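Local atomic coordinates of pectate lyase 1 (Juniperus ashei, PDB entry 1PXZ), a protein that cleaves polygalacturonan (pectate) by elimination with low activity, and is a major pollen allergen built on a parallel beta-helix. Residues L135-E138 with S139-V142. Numbering follows the deposited sequence.
Sequences LVSE and SIGV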
ATOM      1  N   LEU A 135      19.015  13.386  -5.976  1.00  9.57           N
ATOM      2  CA  LEU A 135      19.776  12.641  -4.993  1.00 10.93           C
ATOM      3  C   LEU A 135      18.976  11.386  -4.606  1.00 12.20           C
ATOM      4  O   LEU A 135      18.063  11.454  -3.784  1.00 13.91           O
ATOM      5  CB  LEU A 135      20.127  13.473  -3.752  1.00 14.41           C
ATOM      6  CG  LEU A 135      21.041  12.711  -2.781  1.00 17.23           C
ATOM      7  CD1 LEU A 135      22.513  13.008  -3.064  1.00 19.05           C
ATOM      8  CD2 LEU A 135      20.710  13.031  -1.335  1.00 23.12           C
ATOM      9  N   VAL A 136      19.358  10.274  -5.238  1.00 13.51           N
ATOM     10  CA  VAL A 136      18.638   9.014  -5.031  1.00 16.76           C
ATOM     11  C   VAL A 136      18.805   8.620  -3.574  1.00 22.01           C
ATOM     12  O   VAL A 136      17.828   8.370  -2.870  1.00 23.40           O
ATOM     13  CB  VAL A 136      19.108   7.926  -6.002  1.00 19.41           C
ATOM     14  CG1 VAL A 136      18.491   6.588  -5.634  1.00 19.40           C
ATOM     15  CG2 VAL A 136      18.725   8.272  -7.443  1.00 23.17           C
ATOM     16  N   SER A 137      20.046   8.604  -3.080  1.00 13.27           N
ATOM     17  CA  SER A 137      20.287   8.449  -1.657  1.00  7.71           C
ATOM     18  C   SER A 137      21.649   9.062  -1.300  1.00 18.11           C
ATOM     19  O   SER A 137      22.456   9.346  -2.199  1.00 17.40           O
ATOM     20  CB  SER A 137      20.293   6.983  -1.197  1.00 14.55           C
ATOM     21  OG  SER A 137      21.518   6.361  -1.588  1.00 14.20           O
ATOM     22  N   GLU A 138      21.867   9.223  -0.006  1.00 14.69           N
ATOM     23  CA  GLU A 138      23.133   9.786   0.475  1.00 12.68           C
ATOM     24  C   GLU A 138      24.276   8.980  -0.117  1.00 19.57           C
ATOM     25  O   GLU A 138      25.254   9.506  -0.652  1.00 21.68           O
ATOM     26  CB  GLU A 138      23.167   9.798   1.997  1.00 24.42           C
ATOM     27  CG  GLU A 138      24.517  10.148   2.618  1.00 27.35           C
ATOM     28  CD  GLU A 138      24.568   9.941   4.116  1.00 31.53           C
ATOM     29  OE1 GLU A 138      23.615   9.395   4.717  1.00 17.13           O
ATOM     30  OE2 GLU A 138      25.594  10.327   4.732  1.00 34.03           O
ATOM     31  N   SER A 139      24.111   7.657  -0.050  1.00 15.80           N
ATOM     32  CA  SER A 139      25.228   6.826  -0.516  1.00 25.88           C
ATOM     33  C   SER A 139      25.308   6.745  -2.025  1.00 24.87           C
ATOM     34  O   SER A 139      26.415   6.670  -2.573  1.00 25.72           O
ATOM     35  CB  SER A 139      25.120   5.410   0.073  1.00 41.84           C
ATOM     36  OG  SER A 139      26.348   5.041   0.687  1.00 89.98           O
ATOM     37  N   ILE A 140      24.153   6.735  -2.695  1.00 16.81           N
ATOM     38  CA  ILE A 140      24.191   6.575  -4.150  1.00 15.85           C
ATOM     39  C   ILE A 140      24.583   7.862  -4.850  1.00 15.82           C
ATOM     40  O   ILE A 140      25.241   7.823  -5.884  1.00 19.42           O
ATOM     41  CB  ILE A 140      22.833   6.057  -4.675  1.00 19.33           C
ATOM     42  CG1 ILE A 140      22.557   4.608  -4.235  1.00 23.65           C
ATOM     43  CG2 ILE A 140      22.716   6.175  -6.180  1.00 14.42           C
ATOM     44  CD1 ILE A 140      21.170   4.108  -4.595  1.00 20.18           C
ATOM     45  N   GLY A 141      24.193   9.012  -4.308  1.00 15.01           N
ATOM     46  CA  GLY A 141      24.506  10.266  -4.977  1.00 12.81           C
ATOM     47  C   GLY A 141      23.468  10.653  -6.005  1.00 18.20           C
ATOM     48  O   GLY A 141      22.371  10.082  -6.082  1.00 14.13           O
ATOM     49  N   VAL A 142      23.821  11.652  -6.819  1.00 13.22           N
ATOM     50  CA  VAL A 142      22.899  12.232  -7.793  1.00 14.85           C
ATOM     51  C   VAL A 142      22.946  11.442  -9.097  1.00 22.04           C
ATOM     52  O   VAL A 142      24.012  11.066  -9.596  1.00 17.79           O
ATOM     53  CB  VAL A 142      23.210  13.728  -8.019  1.00 19.85           C
ATOM     54  CG1 VAL A 142      22.331  14.376  -9.076  1.00 15.18           C
ATOM     55  CG2 VAL A 142      23.065  14.461  -6.687  1.00 15.95           C
TER
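Leu135 and Val142 face each other as an antiparallel non-hydrogen-bonded pair, with CA atoms 4.2 Å apart, and from there the chain closes through a tight turn. Two backbone bonds define the closure: Val136 N reaches Gly141 O at 3.1 Å, and Gly141 N reaches Ser137 O at 2.8 Å. The second spans four residues and, with Glu138, Ser139 and Ile140 all in helical backbone conformation, marks an alpha-turn. Ser137 adds a side-chain bond. Its OG accepts Ile140 N at 2.9 Å with an N-H...O angle of 158°, so the hydroxyl and carbonyl of one serine grip successive amides, which is the ST motif. A chi1 of 76° places OG between the backbone N and carbonyl carbon, turned in over the loop. Gly141 leaves the turn at phi 87°, a positive-phi conformation that glycine adopts readily. The result is a beta hairpin of strands 132-137 and 141-145, an excursion from the parallel beta-helix of this pectate lyase, the centre of this contact lying about 25 Å from the centre of the chain. Ile140 packs back over the turn: CG1, lying beside its own backbone N, meets Ser137 OG at 3.3 Å, while CD1 extends to Val136 CG1 at 3.8 Å, the two side chains crossing at a slant. Apart from this pair, Leu135 CD1 touches Val142 CG2 at 3.9 Å, an apolar contact; Leu135 also packs on Pro53, and Val142 on Val51. The Glu138 side chain is extended beyond CG, and its OE1 accepts a hydrogen bond from Glu65 N. In return, Glu65 OE1 accepts Ser139 N and makes a weak bond with Ser137 OG, so Glu65, just after helix 58-63, meets the turn through both its backbone N and its carboxylate.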